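PDB 5B7H: LysR family transcriptional regulator from Vibrio vulnificus, which probably acts as an OxyR-type, hydrogen peroxide-responsive DNA-binding transcriptional regulator, represented here by its C-terminal regulatory domain. Local coordinates for residues A[16-21]-A[66-71]; A[21-26]-A[190-195]; A[32-37]-A[213-218]; A[78-83]-A[195-200]; A[86-91]-A[164-169]. The protein carries 1 engineered substitution. All blocks are in the same frame, centred on the assembly; numbering follows the deposited sequence.

Interaction 1 (A[16-21]-A[66-71]); sequences GQLKLG and LDVLIL
Asp67 sets its carboxylate against the backbone of Leu18 and Lys19, and OD2 accepts the amide of Lys19 (Lys19 N to Asp67 OD2 2.9 Å) in a nearly straight bond, 176° at the hydrogen. The lone pair used is the anti one, turned away from OD1. The Asp67 amide itself donates to Lys19 O at 2.8 Å from Asp67 N, which means that this one residue holds both backbone polar atoms of Lys19. Val68 N adds a weak bond to the same carbonyl. A water links OD2 with Gln17 O, weakly at the latter, and Arg204 also donates to Gln17 O. Beyond this irregular start, parallel strand pairing takes over, with Gly21 N bound to Val68 O and Ile70 N bound to Gly21 O at 2.8 Å.

On the face that carries Leu20 and Val68, Leu20 CG is anti to its backbone N (chi1 -179°), and CD1 touches both Val68 CG1 at 3.9 Å and Ile70 CD1 at 4.0 Å. Phe208 and Leu211 of helix 205-217 pack on this face. On the other face Gly21 has no side chain, and Leu66 CD1 and Leu69 CD2 each lie 3.9 Å from Gly21 CA, backed by helix 54-62. Such parallel neighbours sandwiched between helices are typical of the alpha/beta subdomains in the type 2 periplasmic-binding-protein fold, which LysR regulatory domains share.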
# COMPACT_ATOMS: atom_id res chain seq x y z
N GLY A 16 14.06 19.11 -14.39
CA GLY A 16 15.04 18.55 -13.48
C GLY A 16 14.39 17.58 -12.51
O GLY A 16 13.33 17.02 -12.78
N GLN A 17 14.97 17.43 -11.34
CA GLN A 17 14.56 16.39 -10.42
C GLN A 17 13.94 17.01 -9.18
O GLN A 17 14.38 18.05 -8.70
CB GLN A 17 15.77 15.59 -10.07
CG GLN A 17 15.57 14.46 -9.15
CD GLN A 17 16.88 13.77 -8.91
OE1 GLN A 17 17.30 12.92 -9.72
NE2 GLN A 17 17.55 14.12 -7.81
N LEU A 18 12.88 16.36 -8.67
CA LEU A 18 12.24 16.76 -7.43
C LEU A 18 12.07 15.51 -6.58
O LEU A 18 11.63 14.49 -7.11
CB LEU A 18 10.89 17.36 -7.77
CG LEU A 18 10.18 18.27 -6.81
CD1 LEU A 18 11.09 19.47 -6.58
CD2 LEU A 18 8.87 18.69 -7.46
N LYS A 19 12.45 15.58 -5.29
CA LYS A 19 12.19 14.54 -4.31
C LYS A 19 10.91 14.86 -3.54
O LYS A 19 10.86 15.83 -2.78
CB LYS A 19 13.38 14.30 -3.36
CG LYS A 19 14.64 13.85 -4.13
CD LYS A 19 15.87 13.88 -3.27
CE LYS A 19 16.91 12.89 -3.72
NZ LYS A 19 18.08 12.96 -2.80
N LEU A 20 9.91 14.03 -3.69
CA LEU A 20 8.59 14.31 -3.13
C LEU A 20 8.20 13.18 -2.19
O LEU A 20 8.28 12.01 -2.57
CB LEU A 20 7.53 14.46 -4.26
CG LEU A 20 6.12 14.79 -3.80
CD1 LEU A 20 5.44 15.66 -4.92
CD2 LEU A 20 5.30 13.53 -3.54
N GLY A 21 7.75 13.52 -0.99
CA GLY A 21 7.29 12.56 -0.01
C GLY A 21 5.77 12.61 0.08
O GLY A 21 5.16 13.66 -0.07
N LEU A 66 14.14 15.52 1.37
CA LEU A 66 13.06 15.65 0.41
C LEU A 66 12.89 17.13 0.14
O LEU A 66 13.26 17.97 0.97
CB LEU A 66 11.75 15.09 0.97
CG LEU A 66 11.84 13.60 1.33
CD1 LEU A 66 10.57 13.13 2.09
CD2 LEU A 66 11.98 12.78 0.03
N ASP A 67 12.34 17.47 -1.04
CA ASP A 67 12.05 18.85 -1.42
C ASP A 67 10.65 19.29 -1.01
O ASP A 67 10.46 20.45 -0.68
CB ASP A 67 12.11 19.02 -2.95
CG ASP A 67 13.50 18.84 -3.49
OD1 ASP A 67 14.38 19.63 -3.07
OD2 ASP A 67 13.75 17.93 -4.32
N VAL A 68 9.65 18.42 -1.08
CA VAL A 68 8.27 18.82 -0.86
C VAL A 68 7.49 17.58 -0.47
O VAL A 68 7.86 16.45 -0.84
CB VAL A 68 7.69 19.49 -2.14
CG1 VAL A 68 7.69 18.49 -3.34
CG2 VAL A 68 6.32 20.10 -1.94
N LEU A 69 6.44 17.77 0.30
CA LEU A 69 5.56 16.70 0.76
C LEU A 69 4.15 16.98 0.29
O LEU A 69 3.74 18.13 0.18
CB LEU A 69 5.51 16.61 2.30
CG LEU A 69 6.87 16.66 3.03
CD1 LEU A 69 6.64 16.67 4.56
CD2 LEU A 69 7.74 15.47 2.56
N ILE A 70 3.41 15.90 0.06
CA ILE A 70 1.95 15.95 -0.05
C ILE A 70 1.43 15.24 1.18
O ILE A 70 1.68 14.02 1.38
CB ILE A 70 1.44 15.33 -1.37
CG1 ILE A 70 1.97 16.13 -2.58
CG2 ILE A 70 -0.08 15.27 -1.31
CD1 ILE A 70 1.58 15.50 -4.01
N LEU A 71 0.75 16.00 2.03
CA LEU A 71 0.25 15.52 3.31
C LEU A 71 -1.25 15.72 3.39
O LEU A 71 -1.83 16.52 2.65
CB LEU A 71 0.89 16.33 4.48
CG LEU A 71 2.42 16.27 4.68
CD1 LEU A 71 2.82 16.98 5.94
CD2 LEU A 71 2.86 14.82 4.75
O HOH W 1 16.10 16.82 -6.10

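Interaction 2 (A[21-26]-A[190-195]); sequences GCIPTI and AYRDIG. With SO4 (sulfate ion), chain C.
With CG in the crowded position between backbone N and carbonyl carbon (chi1 57°) and the chain then extended to NE, Arg192 reaches Thr25, whose own OG1 is turned the same way (chi1 62°). The guanidinium grips Thr25 end-on with two nitrogens. NH1 donates to Thr25 OG1 at 2.9 Å, while NH2 donates to Thr25 O, also at 2.9 Å. Both acceptors lie near the guanidinium plane, yet NH2 stands well above the plane of the carbonyl, 49° out of it. NE forms a salt bridge to Asp88, which further fixes the group.

Ile26 slides past the arginine in the opposite direction, its CG1 3.6 Å from Arg192 NH2, and then meets Ile194 tip to tip, CD1 to CD1, at 3.8 Å. Having accepted from Arg192, Thr25 OG1 donates to sulfate O3 at 2.7 Å, and Thr25 N donates to the same oxygen. Arg192 is thus second shell, fixing the threonine that holds the ion. His123, Leu125 and the engineered Ser124 also hydrogen-bond the sulfate. The ion probably came from the crystallisation liquor, but its place beside Ser124 is consistent with a location at the peroxide-sensing site of OxyR proteins.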
# COMPACT_ATOMS: atom_id res chain seq x y z
N GLY A 21 7.75 13.52 -0.99
CA GLY A 21 7.29 12.56 -0.01
C GLY A 21 5.77 12.61 0.08
O GLY A 21 5.16 13.66 -0.07
N CYS A 22 5.18 11.47 0.40
CA CYS A 22 3.73 11.41 0.50
C CYS A 22 3.32 10.29 1.45
O CYS A 22 4.02 9.29 1.57
CB CYS A 22 3.18 11.15 -0.90
SG CYS A 22 1.35 11.28 -1.06
N ILE A 23 2.21 10.49 2.17
CA ILE A 23 1.74 9.53 3.18
C ILE A 23 1.05 8.31 2.57
O ILE A 23 0.52 8.35 1.45
CB ILE A 23 0.80 10.20 4.21
CG1 ILE A 23 -0.40 10.80 3.52
CG2 ILE A 23 1.62 11.28 4.99
CD1 ILE A 23 -1.45 11.30 4.56
N PRO A 24 1.02 7.20 3.32
CA PRO A 24 0.49 5.96 2.74
C PRO A 24 -0.98 6.00 2.31
O PRO A 24 -1.33 5.21 1.44
CB PRO A 24 0.69 4.93 3.86
CG PRO A 24 1.84 5.47 4.63
CD PRO A 24 1.64 6.97 4.63
N THR A 25 -1.84 6.83 2.92
CA THR A 25 -3.26 6.86 2.48
C THR A 25 -3.51 7.88 1.38
O THR A 25 -4.68 8.13 1.04
CB THR A 25 -4.20 7.11 3.67
OG1 THR A 25 -3.95 8.39 4.27
CG2 THR A 25 -4.05 5.99 4.71
N ILE A 26 -2.46 8.50 0.82
CA ILE A 26 -2.57 9.33 -0.37
C ILE A 26 -1.76 8.74 -1.51
O ILE A 26 -2.24 8.65 -2.64
CB ILE A 26 -2.13 10.79 -0.09
CG1 ILE A 26 -3.02 11.45 0.97
CG2 ILE A 26 -2.14 11.58 -1.41
CD1 ILE A 26 -2.52 12.86 1.33
N ALA A 190 -18.03 15.41 5.62
CA ALA A 190 -16.74 15.40 6.29
C ALA A 190 -15.66 15.04 5.28
O ALA A 190 -15.90 14.33 4.31
CB ALA A 190 -16.73 14.33 7.33
N TYR A 191 -14.46 15.54 5.54
CA TYR A 191 -13.39 15.46 4.55
C TYR A 191 -12.08 15.74 5.25
O TYR A 191 -12.06 16.20 6.40
CB TYR A 191 -13.65 16.49 3.43
CG TYR A 191 -13.58 17.95 3.91
CD1 TYR A 191 -14.74 18.63 4.27
CD2 TYR A 191 -12.36 18.64 4.01
CE1 TYR A 191 -14.67 19.94 4.73
CE2 TYR A 191 -12.29 19.98 4.47
CZ TYR A 191 -13.46 20.61 4.81
OH TYR A 191 -13.40 21.92 5.25
N ARG A 192 -10.97 15.53 4.52
CA ARG A 192 -9.64 15.95 4.96
C ARG A 192 -9.08 16.92 3.92
O ARG A 192 -9.30 16.76 2.71
CB ARG A 192 -8.65 14.77 5.21
CG ARG A 192 -8.47 13.90 3.97
CD ARG A 192 -7.50 12.78 4.28
NE ARG A 192 -7.36 11.97 3.09
CZ ARG A 192 -6.45 11.00 2.93
NH1 ARG A 192 -5.58 10.72 3.90
NH2 ARG A 192 -6.39 10.32 1.79
N ASP A 193 -8.37 17.94 4.37
CA ASP A 193 -7.60 18.80 3.47
C ASP A 193 -6.35 18.07 3.00
O ASP A 193 -5.74 17.28 3.73
CB ASP A 193 -7.15 20.06 4.20
CG ASP A 193 -8.21 21.12 4.32
OD1 ASP A 193 -9.16 21.20 3.49
OD2 ASP A 193 -8.09 21.94 5.28
N ILE A 194 -5.97 18.32 1.76
CA ILE A 194 -4.73 17.82 1.20
C ILE A 194 -3.87 19.04 0.93
O ILE A 194 -4.35 20.05 0.38
CB ILE A 194 -5.02 17.08 -0.13
CG1 ILE A 194 -6.08 15.98 0.07
CG2 ILE A 194 -3.68 16.53 -0.73
CD1 ILE A 194 -5.69 14.95 1.04
N GLY A 195 -2.58 18.95 1.27
CA GLY A 195 -1.74 20.10 1.00
C GLY A 195 -0.32 19.73 0.65
O GLY A 195 0.10 18.60 0.83
S SO4 C . -1.58 7.77 6.91
O1 SO4 C . -0.94 8.96 7.62
O2 SO4 C . -2.92 7.60 7.53
O3 SO4 C . -1.61 8.08 5.49
O4 SO4 C . -0.75 6.61 7.13

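Interaction 3 (A[32-37]-A[213-218]); sequences CDLVQE and EVVSEL
Leu34 and Val214 meet first: Leu34 CD1 touches Val214 CG1 at 3.7 Å, the two side chains crossing at about a right angle, and the same methyl reaches Val215 CG2 at 4.0 Å. Leu34 CG stands anti to the backbone N (chi1 179°), the placement from which CD1 comes up against the valines. Leu218 flanks this core, its CD1 against the backbone of Leu34 and its CD2 4.0 Å from Asp33 CB. In the conformer given, to which all its contacts here refer, Glu37 rests CG on Val214 CG1 at 3.7 Å.

These residues join helix 27-41 to the final helix 205-217 on one side of the sheet, in an alpha/beta subdomain of the periplasmic-binding-protein fold. The axes of the two short segments pass 10.1 Å apart, their directions differing by 123°, and Leu30 extends the apolar seam to Val215 and Leu218.

Polar groups lie along part of its margin. Two waters lie between Asp33 OD1 and Leu218 O, and His172 donates to the same Asp33 oxygen. A third water lies between Glu37 OE2 and Val214 O. Glu37 OE2 is also 4.1 Å from Glu217 OE1, and Arg41 forms salt bridges with both oxygens, probably offsetting their repulsion.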
# COMPACT_ATOMS: atom_id res chain seq x y z
N CYS A 32 -0.57 8.40 -8.82
CA CYS A 32 -0.72 7.82 -10.14
C CYS A 32 -1.21 8.89 -11.10
O CYS A 32 -0.67 9.05 -12.21
CB CYS A 32 -1.78 6.70 -10.09
SG CYS A 32 -1.31 5.23 -9.13
N ASP A 33 -2.21 9.67 -10.66
CA ASP A 33 -2.79 10.71 -11.51
C ASP A 33 -1.78 11.83 -11.73
O ASP A 33 -1.66 12.37 -12.85
CB ASP A 33 -4.04 11.32 -10.82
CG ASP A 33 -5.16 10.31 -10.56
OD1 ASP A 33 -5.81 10.47 -9.48
OD2 ASP A 33 -5.39 9.41 -11.40
N LEU A 34 -1.04 12.19 -10.67
CA LEU A 34 -0.03 13.23 -10.78
C LEU A 34 1.02 12.87 -11.82
O LEU A 34 1.38 13.70 -12.66
CB LEU A 34 0.57 13.53 -9.39
CG LEU A 34 1.66 14.61 -9.42
CD1 LEU A 34 1.16 15.96 -9.92
CD2 LEU A 34 2.28 14.74 -7.97
N VAL A 35 1.53 11.64 -11.78
CA VAL A 35 2.57 11.25 -12.73
C VAL A 35 2.04 11.31 -14.17
O VAL A 35 2.73 11.78 -15.07
CB VAL A 35 3.13 9.86 -12.37
CG1 VAL A 35 3.90 9.21 -13.56
CG2 VAL A 35 4.00 9.94 -11.10
N GLN A 36 0.81 10.82 -14.42
CA GLN A 36 0.32 10.93 -15.79
C GLN A 36 0.19 12.38 -16.24
O GLN A 36 0.45 12.70 -17.40
CB GLN A 36 -1.02 10.25 -15.91
CG GLN A 36 -0.94 8.75 -15.68
CD GLN A 36 0.08 8.08 -16.59
OE1 GLN A 36 -0.03 8.14 -17.81
NE2 GLN A 36 1.08 7.40 -15.99
N GLU A 37 -0.22 13.28 -15.33
CA GLU A 37 -0.36 14.67 -15.72
C GLU A 37 1.00 15.32 -15.97
O GLU A 37 1.17 16.02 -16.97
CB GLU A 37 -1.14 15.42 -14.64
CG GLU A 37 -1.41 16.86 -14.98
CD GLU A 37 -2.58 17.06 -15.94
OE1 GLU A 37 -2.95 16.12 -16.69
OE2 GLU A 37 -3.12 18.18 -15.96
N GLU A 213 -0.79 23.82 -8.20
CA GLU A 213 -1.88 24.02 -9.16
C GLU A 213 -2.27 22.72 -9.83
O GLU A 213 -3.48 22.41 -9.99
CB GLU A 213 -1.46 25.02 -10.23
CG GLU A 213 -1.06 26.38 -9.66
CD GLU A 213 -2.22 27.11 -9.02
OE1 GLU A 213 -3.39 26.69 -9.21
OE2 GLU A 213 -1.96 28.12 -8.32
N VAL A 214 -1.27 21.93 -10.23
CA VAL A 214 -1.54 20.63 -10.88
C VAL A 214 -2.30 19.70 -9.94
O VAL A 214 -3.33 19.09 -10.31
CB VAL A 214 -0.22 19.99 -11.33
CG1 VAL A 214 -0.51 18.58 -11.85
CG2 VAL A 214 0.43 20.81 -12.45
N VAL A 215 -1.86 19.60 -8.69
CA VAL A 215 -2.50 18.70 -7.75
C VAL A 215 -3.91 19.17 -7.46
O VAL A 215 -4.83 18.35 -7.37
CB VAL A 215 -1.66 18.61 -6.46
CG1 VAL A 215 -2.39 17.79 -5.39
CG2 VAL A 215 -0.31 18.00 -6.79
N SER A 216 -4.11 20.49 -7.32
CA SER A 216 -5.45 21.01 -7.07
C SER A 216 -6.43 20.56 -8.15
O SER A 216 -7.60 20.29 -7.85
CB SER A 216 -5.38 22.53 -6.95
OG SER A 216 -5.42 23.17 -8.21
N GLU A 217 -5.96 20.42 -9.40
CA GLU A 217 -6.85 19.99 -10.48
C GLU A 217 -7.20 18.50 -10.42
O GLU A 217 -8.18 18.08 -11.04
CB GLU A 217 -6.23 20.37 -11.84
CG GLU A 217 -6.13 21.88 -12.07
CD GLU A 217 -4.99 22.28 -13.03
OE1 GLU A 217 -4.44 21.39 -13.74
OE2 GLU A 217 -4.62 23.48 -13.08
N LEU A 218 -6.46 17.71 -9.65
CA LEU A 218 -6.74 16.29 -9.49
C LEU A 218 -7.66 15.97 -8.33
O LEU A 218 -8.00 14.79 -8.14
CB LEU A 218 -5.42 15.55 -9.24
CG LEU A 218 -4.43 15.75 -10.39
CD1 LEU A 218 -3.08 15.23 -10.00
CD2 LEU A 218 -4.92 15.08 -11.66
O HOH W 2 -6.45 12.08 -7.33
O HOH W 3 -7.83 12.75 -10.09
O HOH W 4 -3.75 18.51 -13.08

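Interaction 4 (A[78-83]-A[195-200]); sequences DGMESR and GLVWRP. With SO4 (sulfate ion), chain D.
Glu81 and Arg83 form antiparallel hydrogen-bonded pairs with Trp198 and Leu196, and Ser82 with Val197 makes the non-hydrogen-bonded pair between them, the short strands running 164° apart. All four N-H to O bonds have the same length, for example Glu81 N to Trp198 O at 2.9 Å.

On the face of Glu81 and Trp198 the indole lies under the glutamate chain. Trp198 CG sits between its backbone N and carbonyl carbon (chi1 62°), and Glu81 CB stands over the five-membered ring, 4.0 Å from its centroid, in a CH-pi contact. Glu81 CG is shifted toward the rim, 3.5 Å from both Trp198 NE1 and CE2, and the carboxylate is nearly parallel to the ring. Arg83 CB touches Trp198 CH2 at 4.0 Å, while its guanidinium leaves for Glu213. Phe208 also meets the indole.

The contact pairs the start of strand 81-95 with the end of strand 180-198, the long strands that cross between the subdomains of a LysR regulatory domain.

Before the strand, Met80 CB packs on Val197 CG1 at 3.6 Å, with Leu61 alongside. Beyond the strands, Pro200 CG lies 3.1 Å from Gly79 O. Arg199 NH1 binds the carbonyls of Leu61 and Leu66, and its NH2 donates to a sulfate.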
# COMPACT_ATOMS: atom_id res chain seq x y z
N ASP A 78 4.91 23.29 12.25
CA ASP A 78 5.53 24.56 12.60
C ASP A 78 6.81 24.77 11.80
O ASP A 78 7.66 23.87 11.70
CB ASP A 78 5.85 24.58 14.11
CG ASP A 78 6.43 25.94 14.60
OD1 ASP A 78 5.72 26.69 15.30
OD2 ASP A 78 7.62 26.24 14.33
N GLY A 79 6.98 25.98 11.31
CA GLY A 79 8.20 26.39 10.65
C GLY A 79 8.23 26.06 9.17
O GLY A 79 9.14 26.54 8.47
N MET A 80 7.33 25.22 8.67
CA MET A 80 7.28 24.93 7.24
C MET A 80 6.27 25.84 6.54
O MET A 80 5.46 26.55 7.15
CB MET A 80 6.87 23.48 6.98
CG MET A 80 7.72 22.41 7.70
SD MET A 80 9.48 22.44 7.03
CE MET A 80 10.25 23.29 8.38
N GLU A 81 6.35 25.86 5.23
CA GLU A 81 5.38 26.59 4.45
C GLU A 81 4.42 25.55 3.87
O GLU A 81 4.83 24.44 3.54
CB GLU A 81 6.19 27.31 3.40
CG GLU A 81 5.54 28.05 2.41
CD GLU A 81 6.26 29.36 2.35
OE1 GLU A 81 7.40 29.45 2.87
OE2 GLU A 81 5.67 30.31 1.84
N SER A 82 3.15 25.87 3.81
CA SER A 82 2.16 24.94 3.28
C SER A 82 1.12 25.63 2.44
O SER A 82 0.87 26.82 2.57
CB SER A 82 1.53 24.06 4.35
OG SER A 82 0.64 24.81 5.11
N ARG A 83 0.50 24.84 1.58
CA ARG A 83 -0.57 25.31 0.72
C ARG A 83 -1.59 24.18 0.62
O ARG A 83 -1.24 23.10 0.13
CB ARG A 83 -0.01 25.61 -0.68
CG ARG A 83 -1.04 26.13 -1.62
CD ARG A 83 -0.36 26.85 -2.80
NE ARG A 83 -1.34 27.05 -3.82
CZ ARG A 83 -1.09 27.59 -4.98
NH1 ARG A 83 0.17 27.95 -5.29
NH2 ARG A 83 -2.08 27.70 -5.85
N GLY A 195 -2.58 18.95 1.27
CA GLY A 195 -1.74 20.10 1.00
C GLY A 195 -0.32 19.73 0.65
O GLY A 195 0.10 18.60 0.83
N LEU A 196 0.39 20.72 0.13
CA LEU A 196 1.82 20.62 -0.14
C LEU A 196 2.56 21.36 0.97
O LEU A 196 2.11 22.41 1.44
CB LEU A 196 2.23 21.23 -1.49
CG LEU A 196 2.11 20.22 -2.66
CD1 LEU A 196 0.62 19.79 -2.91
CD2 LEU A 196 2.78 20.84 -3.94
N VAL A 197 3.71 20.84 1.35
CA VAL A 197 4.50 21.39 2.47
C VAL A 197 5.96 21.42 2.06
O VAL A 197 6.49 20.42 1.55
CB VAL A 197 4.35 20.52 3.73
CG1 VAL A 197 5.13 21.12 4.93
CG2 VAL A 197 2.85 20.44 4.12
N TRP A 198 6.66 22.52 2.35
CA TRP A 198 8.06 22.67 1.94
C TRP A 198 8.79 23.61 2.89
O TRP A 198 8.18 24.22 3.76
CB TRP A 198 8.23 23.16 0.50
CG TRP A 198 7.65 24.52 0.20
CD1 TRP A 198 8.33 25.72 0.23
CD2 TRP A 198 6.32 24.81 -0.28
NE1 TRP A 198 7.49 26.76 -0.21
CE2 TRP A 198 6.25 26.21 -0.50
CE3 TRP A 198 5.19 24.02 -0.50
CZ2 TRP A 198 5.07 26.84 -0.96
CZ3 TRP A 198 4.00 24.67 -0.97
CH2 TRP A 198 3.98 26.06 -1.20
N ARG A 199 10.10 23.76 2.69
CA ARG A 199 10.90 24.61 3.59
C ARG A 199 10.83 26.06 3.14
O ARG A 199 11.00 26.34 1.95
CB ARG A 199 12.35 24.21 3.57
CG ARG A 199 12.58 22.79 4.12
CD ARG A 199 14.07 22.46 4.22
NE ARG A 199 14.74 22.49 2.93
CZ ARG A 199 14.64 21.50 2.03
NH1 ARG A 199 13.93 20.39 2.30
NH2 ARG A 199 15.25 21.63 0.85
N PRO A 200 10.62 27.00 4.06
CA PRO A 200 10.62 28.43 3.65
C PRO A 200 11.90 28.87 2.99
O PRO A 200 11.88 29.82 2.19
CB PRO A 200 10.48 29.18 4.99
CG PRO A 200 9.91 28.20 5.97
CD PRO A 200 10.31 26.79 5.49
S SO4 D . 17.07 23.98 -1.54
O1 SO4 D . 16.67 25.22 -2.19
O2 SO4 D . 16.78 24.05 -0.09
O3 SO4 D . 18.48 23.71 -1.79
O4 SO4 D . 16.34 22.90 -2.18

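Interaction 5 (A[86-91]-A[164-169]); sequences GQDPFK and FIPQMA
Asp88 directs its carboxylate at the first turn of helix 167-171, with OD1 accepting Met168 N at 2.9 Å through the syn lone pair. With CG anti to the backbone N (chi1 -177°), the carboxylate is carried toward the helix start. The bond is bent, 141° at the hydrogen, and Gln167 N, although near, is not bound by this oxygen. It goes instead to Pro89 O at 2.8 Å, nearly in line with that carbonyl. Two consecutive amides at the helix start are therefore satisfied by segment 86-91, one by a side chain and one by the backbone. The negative charge would suit this helix end.

Asp88 OD2, the oxygen that Arg192 also engages, rests against Pro166 CB at 3.2 Å and Met168 CG at 3.4 Å. Apolar groups thus crowd it.

Strand 163-166 is an outermost strand of the mixed sheet within this chain. Antiparallel to strand 81-95, it runs straight into the helix, with Pro166 at the N-cap position, within the second alpha/beta subdomain of the periplasmic-binding-protein fold.

Further along, Lys91 and Ile165 form a hydrogen-bonded pair, each amide serving the other carbonyl, with Ile165 N to Lys91 O at 2.8 Å. The Lys91 chain bends at chi2 and chi4, and NZ donates to Gln167 OE1 at 2.9 Å. Gln167 NE2 donates in turn to Asp171. Phe90 presents its ring edge to Ile165 O and packs against helix 124-132.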
# COMPACT_ATOMS: atom_id res chain seq x y z
N GLY A 86 -6.75 20.95 -1.92
CA GLY A 86 -8.10 20.43 -2.14
C GLY A 86 -8.59 19.65 -0.93
O GLY A 86 -7.93 19.57 0.10
N GLN A 87 -9.79 19.10 -1.08
CA GLN A 87 -10.45 18.39 0.00
C GLN A 87 -10.79 16.99 -0.52
O GLN A 87 -11.20 16.85 -1.67
CB GLN A 87 -11.74 19.15 0.39
CG GLN A 87 -11.50 20.49 1.11
CD GLN A 87 -10.93 21.55 0.17
OE1 GLN A 87 -11.51 21.84 -0.90
NE2 GLN A 87 -9.76 22.13 0.54
N ASP A 88 -10.64 15.99 0.34
CA ASP A 88 -10.84 14.58 -0.00
C ASP A 88 -11.92 14.08 0.95
O ASP A 88 -11.67 13.96 2.15
CB ASP A 88 -9.49 13.88 0.22
CG ASP A 88 -9.46 12.37 -0.15
OD1 ASP A 88 -10.22 11.90 -1.04
OD2 ASP A 88 -8.60 11.70 0.47
N PRO A 89 -13.13 13.86 0.47
CA PRO A 89 -14.22 13.43 1.35
C PRO A 89 -13.96 12.09 2.01
O PRO A 89 -13.26 11.24 1.47
CB PRO A 89 -15.42 13.33 0.41
CG PRO A 89 -15.08 14.22 -0.70
CD PRO A 89 -13.58 14.12 -0.89
N PHE A 90 -14.61 11.87 3.17
CA PHE A 90 -14.61 10.57 3.84
C PHE A 90 -15.93 9.86 3.56
O PHE A 90 -17.00 10.49 3.48
CB PHE A 90 -14.50 10.74 5.35
CG PHE A 90 -13.11 11.10 5.82
CD1 PHE A 90 -12.87 12.26 6.50
CD2 PHE A 90 -12.05 10.26 5.57
CE1 PHE A 90 -11.58 12.58 6.93
CE2 PHE A 90 -10.76 10.60 6.00
CZ PHE A 90 -10.55 11.76 6.69
N LYS A 91 -15.85 8.55 3.42
CA LYS A 91 -17.03 7.71 3.41
C LYS A 91 -16.84 6.62 4.45
O LYS A 91 -15.75 6.43 4.99
CB LYS A 91 -17.19 7.04 2.05
CG LYS A 91 -17.44 8.03 0.90
CD LYS A 91 -18.81 8.63 1.04
CE LYS A 91 -19.26 9.18 -0.30
NZ LYS A 91 -18.50 10.38 -0.59
N PHE A 164 -13.74 4.19 8.13
CA PHE A 164 -13.72 5.39 7.30
C PHE A 164 -12.66 5.24 6.23
O PHE A 164 -11.53 4.85 6.51
CB PHE A 164 -13.39 6.64 8.13
CG PHE A 164 -14.26 6.79 9.38
CD1 PHE A 164 -13.79 6.41 10.62
CD2 PHE A 164 -15.52 7.36 9.30
CE1 PHE A 164 -14.57 6.60 11.75
CE2 PHE A 164 -16.32 7.53 10.42
CZ PHE A 164 -15.84 7.13 11.65
N ILE A 165 -13.02 5.62 5.00
CA ILE A 165 -12.16 5.51 3.81
C ILE A 165 -12.15 6.84 3.05
O ILE A 165 -13.22 7.42 2.83
CB ILE A 165 -12.68 4.41 2.85
CG1 ILE A 165 -12.66 3.06 3.56
CG2 ILE A 165 -11.76 4.29 1.64
CD1 ILE A 165 -11.27 2.71 4.10
N PRO A 166 -11.00 7.31 2.58
CA PRO A 166 -11.00 8.53 1.76
C PRO A 166 -11.50 8.26 0.35
O PRO A 166 -11.27 7.19 -0.24
CB PRO A 166 -9.51 8.93 1.76
CG PRO A 166 -8.76 7.65 1.91
CD PRO A 166 -9.66 6.73 2.76
N GLN A 167 -12.17 9.27 -0.18
CA GLN A 167 -12.75 9.21 -1.51
C GLN A 167 -11.72 8.86 -2.55
O GLN A 167 -12.01 8.08 -3.47
CB GLN A 167 -13.46 10.50 -1.87
CG GLN A 167 -14.29 10.35 -3.16
CD GLN A 167 -15.43 9.35 -3.00
OE1 GLN A 167 -16.15 9.39 -2.00
NE2 GLN A 167 -15.62 8.49 -4.00
N MET A 168 -10.48 9.39 -2.42
CA MET A 168 -9.53 9.08 -3.48
C MET A 168 -9.22 7.59 -3.57
O MET A 168 -8.88 7.09 -4.65
CB MET A 168 -8.26 9.92 -3.37
CG MET A 168 -7.50 9.68 -2.07
SD MET A 168 -5.85 10.49 -2.06
CE MET A 168 -6.34 12.23 -2.09
N ALA A 169 -9.31 6.87 -2.45
CA ALA A 169 -9.10 5.42 -2.51
C ALA A 169 -10.23 4.74 -3.27
O ALA A 169 -9.98 3.81 -4.07
CB ALA A 169 -8.94 4.86 -1.09

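How the interactions relate
Four of the five contacts reach one mixed sheet, in which strands 16-22, 68-73, 180-198, 81-95 and 163-166 follow side by side. Interactions 1 and 4 lie about 12 Å apart between centres, on the adjacent strands 68-73 and 180-198; interaction 5 is about 22 Å from both. Interaction 2 sits between these ends, sharing Gly21 with interaction 1 and Gly195 with interaction 4, and meets interaction 5 through Arg192. Interaction 3 brings helices from near both chain ends together and touches interaction 4 through a side-chain pair. Along the chain, interaction 1 closes before interactions 4 and 5 open. The long strands 81-95 and 180-198, used by interactions 2, 4 and 5, run between the two subdomains beside the probable sensing site.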